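PDB 1TW9: glutathione S-transferase 2 from Heligmosomoides polygyrus, which probably catalyses the conjugation of glutathione to electrophilic halide substrates, releasing a halide anion, as a dimeric sigma-family glutathione transferase. Local coordinates for residues Q63-A66 with I67-L71; F135-K138 with F139-N143. All coordinates share one frame; numbering follows the deposited sequence.

Interaction 1 (Q63-A66 with I67-L71); sequences QSQA and ICRYL
Arg-69 sets its CG opposite the backbone N (chi1 -178°) and then bends at chi3 (-52°), which turns its guanidinium back along the helix toward Gln-65, one turn earlier. The two residues belong to the first turns of helix 64-75 in the thioredoxin-like N-terminal domain of this glutathione transferase, with Gln-63 in the N-cap position. The side chains meet through water: water 2 donates to Gln-65 OE1 at 2.7 Å and accepts from Arg-69 NH2 at 2.8 Å, lying at the guanidinium edge and in its plane. Water 1 lies 2.9 Å from Gln-65 OE1 and accepts a weak bond from Arg-69 NH2, so it may form a second, looser link. Nearer the backbone, Gln-65 O sits over one guanidinium face, 3.7 Å from Arg-69 NH1. A long, flexible arginine suits this place because it serves several partners at once: NE makes a salt bridge to Asp-89, and NH1 another to Asp-89 of the second subunit. The amide of Gln-65 is used at both ends, since NE2 hydrogen-bonds to Ala-92 O while OE1 accepts from water 2. Four backbone bonds join the segments, starting with Ile-67 N to Gln-63 O at 2.9 Å, which ties the N-cap residue into the first turn. Ala-66, small and buried, lets Asp-93 of the second subunit pack close. Ile-67 instead rests on Ala-18, Leu-54 and Pro-52, as befits a branched hydrocarbon between helix and sheet. Its CG1 lies beside the backbone N (chi1 -69°), a setting that brings this carbon to 3.3 Å from Gln-63 O.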
ATOM      1  N   GLN A  63       1.517  -5.886  -8.171  1.00 31.71           N
ATOM      2  CA  GLN A  63       1.607  -4.660  -7.381  1.00 31.26           C
ATOM      3  C   GLN A  63       2.830  -4.738  -6.436  1.00 31.13           C
ATOM      4  O   GLN A  63       2.915  -5.544  -5.527  1.00 31.75           O
ATOM      5  CB  GLN A  63       0.348  -4.304  -6.647  1.00 32.34           C
ATOM      6  CG  GLN A  63      -0.870  -4.058  -7.517  1.00 30.98           C
ATOM      7  CD  GLN A  63      -0.812  -2.751  -8.238  1.00 33.33           C
ATOM      8  OE1 GLN A  63      -1.556  -2.529  -9.177  1.00 37.52           O
ATOM      9  NE2 GLN A  63       0.107  -1.890  -7.825  1.00 37.84           N
ATOM     10  N   SER A  64       3.775  -3.828  -6.692  1.00 31.12           N
ATOM     11  CA  SER A  64       5.056  -3.762  -6.002  1.00 31.66           C
ATOM     12  C   SER A  64       5.001  -3.957  -4.511  1.00 30.91           C
ATOM     13  O   SER A  64       5.642  -4.797  -3.959  1.00 31.53           O
ATOM     14  CB  SER A  64       5.691  -2.358  -6.277  1.00 31.31           C
ATOM     15  OG  SER A  64       7.016  -2.422  -5.821  1.00 40.29           O
ATOM     16  N   GLN A  65       4.251  -3.106  -3.825  1.00 30.79           N
ATOM     17  CA  GLN A  65       4.254  -3.191  -2.376  1.00 32.21           C
ATOM     18  C   GLN A  65       3.521  -4.458  -1.905  1.00 29.79           C
ATOM     19  O   GLN A  65       3.877  -5.009  -0.880  1.00 31.60           O
ATOM     20  CB  GLN A  65       3.623  -1.983  -1.715  1.00 33.27           C
ATOM     21  CG  GLN A  65       4.595  -0.817  -1.727  1.00 36.63           C
ATOM     22  CD  GLN A  65       4.361   0.337  -0.799  1.00 38.25           C
ATOM     23  OE1 GLN A  65       3.390   0.414   0.013  1.00 34.94           O
ATOM     24  NE2 GLN A  65       5.229   1.362  -0.999  1.00 37.13           N
ATOM     25  N   ALA A  66       2.523  -4.936  -2.645  1.00 31.19           N
ATOM     26  CA  ALA A  66       1.812  -6.187  -2.245  1.00 30.06           C
ATOM     27  C   ALA A  66       2.769  -7.405  -2.291  1.00 30.06           C
ATOM     28  O   ALA A  66       2.747  -8.252  -1.445  1.00 30.49           O
ATOM     29  CB  ALA A  66       0.654  -6.415  -3.103  1.00 30.56           C
ATOM     30  N   ILE A  67       3.554  -7.401  -3.334  1.00 30.09           N
ATOM     31  CA  ILE A  67       4.605  -8.367  -3.561  1.00 29.86           C
ATOM     32  C   ILE A  67       5.649  -8.338  -2.424  1.00 30.17           C
ATOM     33  O   ILE A  67       5.972  -9.375  -1.825  1.00 31.19           O
ATOM     34  CB  ILE A  67       5.230  -8.155  -4.936  1.00 28.82           C
ATOM     35  CG1 ILE A  67       4.251  -8.530  -6.069  1.00 30.78           C
ATOM     36  CG2 ILE A  67       6.480  -8.972  -5.023  1.00 29.36           C
ATOM     37  CD1 ILE A  67       4.795  -8.103  -7.397  1.00 32.32           C
ATOM     38  N   CYS A  68       6.171  -7.159  -2.120  1.00 30.27           N
ATOM     39  CA  CYS A  68       7.238  -7.002  -1.107  1.00 30.55           C
ATOM     40  C   CYS A  68       6.704  -7.436   0.246  1.00 30.49           C
ATOM     41  O   CYS A  68       7.362  -8.135   0.939  1.00 30.86           O
ATOM     42  CB  CYS A  68       7.667  -5.547  -1.028  1.00 32.65           C
ATOM     43  SG  CYS A  68       8.652  -5.202  -2.464  1.00 38.30           S
ATOM     44  N   ARG A  69       5.503  -6.975   0.615  1.00 30.95           N
ATOM     45  CA  ARG A  69       4.927  -7.309   1.936  1.00 31.32           C
ATOM     46  C   ARG A  69       4.696  -8.794   2.027  1.00 29.94           C
ATOM     47  O   ARG A  69       5.052  -9.409   3.001  1.00 31.53           O
ATOM     48  CB  ARG A  69       3.671  -6.560   2.158  1.00 30.26           C
ATOM     49  CG  ARG A  69       3.009  -6.783   3.478  1.00 31.60           C
ATOM     50  CD  ARG A  69       1.677  -6.101   3.690  1.00 31.97           C
ATOM     51  NE  ARG A  69       1.729  -4.693   3.402  1.00 32.65           N
ATOM     52  CZ  ARG A  69       1.439  -4.109   2.246  1.00 30.20           C
ATOM     53  NH1 ARG A  69       0.880  -4.779   1.226  1.00 32.54           N
ATOM     54  NH2 ARG A  69       1.613  -2.791   2.151  1.00 32.06           N
ATOM     55  N   TYR A  70       4.190  -9.390   0.974  1.00 30.71           N
ATOM     56  CA  TYR A  70       3.996 -10.838   0.936  1.00 30.03           C
ATOM     57  C   TYR A  70       5.310 -11.630   1.172  1.00 30.40           C
ATOM     58  O   TYR A  70       5.383 -12.515   2.007  1.00 30.94           O
ATOM     59  CB  TYR A  70       3.351 -11.250  -0.392  1.00 29.42           C
ATOM     60  CG  TYR A  70       3.354 -12.754  -0.608  1.00 29.65           C
ATOM     61  CD1 TYR A  70       2.403 -13.562   0.045  1.00 30.08           C
ATOM     62  CD2 TYR A  70       4.277 -13.393  -1.414  1.00 33.98           C
ATOM     63  CE1 TYR A  70       2.431 -14.867  -0.037  1.00 31.40           C
ATOM     64  CE2 TYR A  70       4.256 -14.696  -1.506  1.00 33.25           C
ATOM     65  CZ  TYR A  70       3.315 -15.442  -0.894  1.00 29.54           C
ATOM     66  OH  TYR A  70       3.425 -16.836  -1.053  1.00 33.50           O
ATOM     67  N   LEU A  71       6.322 -11.308   0.366  1.00 30.01           N
ATOM     68  CA  LEU A  71       7.641 -11.908   0.476  1.00 30.42           C
ATOM     69  C   LEU A  71       8.216 -11.646   1.817  1.00 29.36           C
ATOM     70  O   LEU A  71       8.719 -12.541   2.472  1.00 30.37           O
ATOM     71  CB  LEU A  71       8.532 -11.375  -0.610  1.00 30.91           C
ATOM     72  CG  LEU A  71       8.203 -11.838  -1.998  1.00 30.41           C
ATOM     73  CD1 LEU A  71       9.101 -11.122  -3.011  1.00 33.63           C
ATOM     74  CD2 LEU A  71       8.180 -13.395  -2.166  1.00 31.43           C
TER
HETATM   75  O   HOH W   1       2.467  -0.186   2.716  1.00 18.70           O
HETATM   76  O   HOH W   2       1.084  -0.954   0.044  1.00 34.72           O

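Interaction 2 (F135-K138 with F139-N143); sequences FITK and FLKKN. Unlike the reference sequence in segment 139-143: Leu-140 (reference Pro).
Apolar contact joins Ile-136 to Leu-140, whose side chains cross obliquely with Ile-136 CG2 at 3.7 Å from Leu-140 CD1. With CG1 beside the backbone N (chi1 -66°), Ile-136 leaves CG2 anti to that N and directed up the helix to Leu-140 CD1. Both are buried, and both pack on Leu-148; Ile-136 also meets Val-181 and Leu-91, while Leu-140, a proline in the reference sequence, reaches His-184. Branched aliphatic side chains fit such a buried site, between this helix and helix 179-189, because they fill it with hydrocarbon and bring no polar group that would need a partner.

Among the backbone bonds, Leu-140 N to Ile-136 O and Lys-141 N to Thr-137 O (2.7 Å) are firm helical bonds. The next, Lys-142 N to Lys-138 O, is weak at 3.3 Å with an N-H...O angle of 138°, as the regular bonding slackens near the C-terminal end of helix 119-142. This long helix belongs to the all-helical C-terminal domain of the glutathione transferase fold, and its inner side faces helices 82-101 and 179-189.

Aromatic contacts centre on Phe-139. Phe-135 O lies at the edge of its ring and in the ring plane, 3.3 Å from CD1, while the same oxygen accepts the bond from Phe-139 N. Over one face comes Lys-142 CE, 4.1 Å above the plane and displaced toward the rim; the long methylene chain lets this exposed lysine lay hydrocarbon against the ring.

Charged and polar ends lead elsewhere. Lys-141 folds over Thr-137, its NZ 3.4 Å from Thr-137 CG2, before making a salt bridge to Glu-180, and Thr-137 OG1 turns back to Leu-133 O. Lys-138, bent at chi3 (84°), carries its NZ to Pro-47 O of the second subunit.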
ATOM      1  N   PHE A 135      10.293  13.043   8.542  1.00 31.35           N
ATOM      2  CA  PHE A 135       9.429  11.977   9.127  1.00 32.55           C
ATOM      3  C   PHE A 135      10.221  10.700   9.408  1.00 34.70           C
ATOM      4  O   PHE A 135      10.118  10.124  10.520  1.00 34.68           O
ATOM      5  CB  PHE A 135       8.252  11.620   8.203  1.00 34.23           C
ATOM      6  CG  PHE A 135       7.276  12.755   7.971  1.00 32.47           C
ATOM      7  CD1 PHE A 135       6.742  12.969   6.705  1.00 33.89           C
ATOM      8  CD2 PHE A 135       6.891  13.599   8.990  1.00 33.90           C
ATOM      9  CE1 PHE A 135       5.841  13.993   6.479  1.00 34.22           C
ATOM     10  CE2 PHE A 135       5.997  14.599   8.772  1.00 36.79           C
ATOM     11  CZ  PHE A 135       5.473  14.810   7.496  1.00 33.24           C
ATOM     12  N   ILE A 136      11.015  10.285   8.449  1.00 33.78           N
ATOM     13  CA  ILE A 136      11.895   9.098   8.585  1.00 34.35           C
ATOM     14  C   ILE A 136      12.842   9.228   9.764  1.00 33.59           C
ATOM     15  O   ILE A 136      13.002   8.298  10.559  1.00 33.38           O
ATOM     16  CB  ILE A 136      12.730   8.823   7.256  1.00 33.69           C
ATOM     17  CG1 ILE A 136      11.847   8.426   6.109  1.00 36.49           C
ATOM     18  CG2 ILE A 136      13.826   7.689   7.496  1.00 37.85           C
ATOM     19  CD1 ILE A 136      10.874   7.362   6.418  1.00 36.18           C
ATOM     20  N   THR A 137      13.473  10.391   9.905  1.00 32.41           N
ATOM     21  CA  THR A 137      14.405  10.676  11.000  1.00 31.85           C
ATOM     22  C   THR A 137      13.762  10.538  12.392  1.00 30.86           C
ATOM     23  O   THR A 137      14.354   9.971  13.334  1.00 29.78           O
ATOM     24  CB  THR A 137      14.976  12.059  10.810  1.00 30.93           C
ATOM     25  OG1 THR A 137      15.763  12.062   9.598  1.00 33.70           O
ATOM     26  CG2 THR A 137      15.981  12.354  11.920  1.00 30.31           C
ATOM     27  N   LYS A 138      12.523  10.996  12.501  1.00 30.99           N
ATOM     28  CA  LYS A 138      11.749  10.864  13.716  1.00 32.68           C
ATOM     29  C   LYS A 138      11.557   9.385  14.086  1.00 31.41           C
ATOM     30  O   LYS A 138      11.750   9.047  15.223  1.00 31.71           O
ATOM     31  CB  LYS A 138      10.441  11.613  13.530  1.00 32.95           C
ATOM     32  CG  LYS A 138       9.420  11.396  14.483  1.00 35.53           C
ATOM     33  CD  LYS A 138       8.217  12.338  14.162  1.00 35.86           C
ATOM     34  CE  LYS A 138       7.235  11.758  13.067  1.00 37.34           C
ATOM     35  NZ  LYS A 138       6.116  12.792  12.978  1.00 39.00           N
ATOM     36  N   PHE A 139      11.256   8.530  13.111  1.00 31.50           N
ATOM     37  CA  PHE A 139      11.175   7.106  13.357  1.00 30.79           C
ATOM     38  C   PHE A 139      12.544   6.499  13.770  1.00 31.22           C
ATOM     39  O   PHE A 139      12.628   5.731  14.743  1.00 30.40           O
ATOM     40  CB  PHE A 139      10.570   6.407  12.134  1.00 30.92           C
ATOM     41  CG  PHE A 139       9.079   6.454  12.111  1.00 30.74           C
ATOM     42  CD1 PHE A 139       8.403   7.564  11.705  1.00 31.82           C
ATOM     43  CD2 PHE A 139       8.323   5.331  12.501  1.00 32.37           C
ATOM     44  CE1 PHE A 139       7.019   7.607  11.638  1.00 31.79           C
ATOM     45  CE2 PHE A 139       6.924   5.388  12.474  1.00 31.68           C
ATOM     46  CZ  PHE A 139       6.263   6.511  12.061  1.00 31.84           C
ATOM     47  N   LEU A 140      13.606   6.847  13.040  1.00 30.42           N
ATOM     48  CA  LEU A 140      14.943   6.374  13.403  1.00 31.74           C
ATOM     49  C   LEU A 140      15.324   6.801  14.794  1.00 31.67           C
ATOM     50  O   LEU A 140      15.858   6.015  15.625  1.00 33.28           O
ATOM     51  CB  LEU A 140      15.976   6.890  12.425  1.00 31.81           C
ATOM     52  CG  LEU A 140      15.725   6.360  11.036  1.00 33.06           C
ATOM     53  CD1 LEU A 140      16.514   7.047   9.905  1.00 32.38           C
ATOM     54  CD2 LEU A 140      16.030   4.862  10.963  1.00 32.97           C
ATOM     55  N   LYS A 141      15.124   8.055  15.107  1.00 32.32           N
ATOM     56  CA  LYS A 141      15.689   8.455  16.364  1.00 33.18           C
ATOM     57  C   LYS A 141      14.897   7.939  17.595  1.00 32.34           C
ATOM     58  O   LYS A 141      15.438   7.897  18.690  1.00 32.80           O
ATOM     59  CB  LYS A 141      16.099   9.894  16.388  1.00 34.21           C
ATOM     60  CG  LYS A 141      15.041  10.888  16.297  1.00 38.57           C
ATOM     61  CD  LYS A 141      15.670  12.204  15.721  1.00 40.44           C
ATOM     62  CE  LYS A 141      17.152  12.423  16.022  1.00 43.86           C
ATOM     63  NZ  LYS A 141      17.847  12.807  14.748  1.00 40.85           N
ATOM     64  N   LYS A 142      13.670   7.467  17.402  1.00 33.26           N
ATOM     65  CA  LYS A 142      12.961   6.880  18.547  1.00 33.53           C
ATOM     66  C   LYS A 142      13.179   5.402  18.710  1.00 34.83           C
ATOM     67  O   LYS A 142      12.709   4.820  19.688  1.00 33.42           O
ATOM     68  CB  LYS A 142      11.486   7.198  18.504  1.00 34.16           C
ATOM     69  CG  LYS A 142      10.696   6.476  17.497  1.00 34.72           C
ATOM     70  CD  LYS A 142       9.278   6.974  17.580  1.00 39.12           C
ATOM     71  CE  LYS A 142       8.441   6.536  16.408  1.00 41.49           C
ATOM     72  NZ  LYS A 142       7.047   7.117  16.587  1.00 42.26           N
ATOM     73  N   ASN A 143      13.940   4.816  17.792  1.00 33.10           N
ATOM     74  CA  ASN A 143      14.239   3.395  17.807  1.00 35.01           C
ATOM     75  C   ASN A 143      15.750   3.137  17.958  1.00 35.48           C
ATOM     76  O   ASN A 143      16.536   3.474  17.064  1.00 36.21           O
ATOM     77  CB  ASN A 143      13.713   2.871  16.492  1.00 35.54           C
ATOM     78  CG  ASN A 143      13.678   1.335  16.409  1.00 34.89           C
ATOM     79  OD1 ASN A 143      13.152   0.767  15.447  1.00 38.93           O
ATOM     80  ND2 ASN A 143      14.234   0.672  17.393  1.00 31.32           N
TER

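Interaction 1 precedes interaction 2 along the chain, and each follows one helix: residues 63-71 from the N-cap into helix 64-75 in the thioredoxin-like domain, residues 135-143 along the C-terminal part of helix 119-142 and just beyond, in the helical domain. Their centres are about 23 Å apart and their nearest atoms about 11 Å, so they do not touch. Helix 82-101 connects them indirectly, receiving Arg-69 at Asp-89 and both Ile-136 and Phe-139 at Leu-91. Both also reach the second subunit, interaction 1 meeting its helix 82-101 and interaction 2 its Phe-46 and Pro-47. Each domain therefore contributes to the dimer interface.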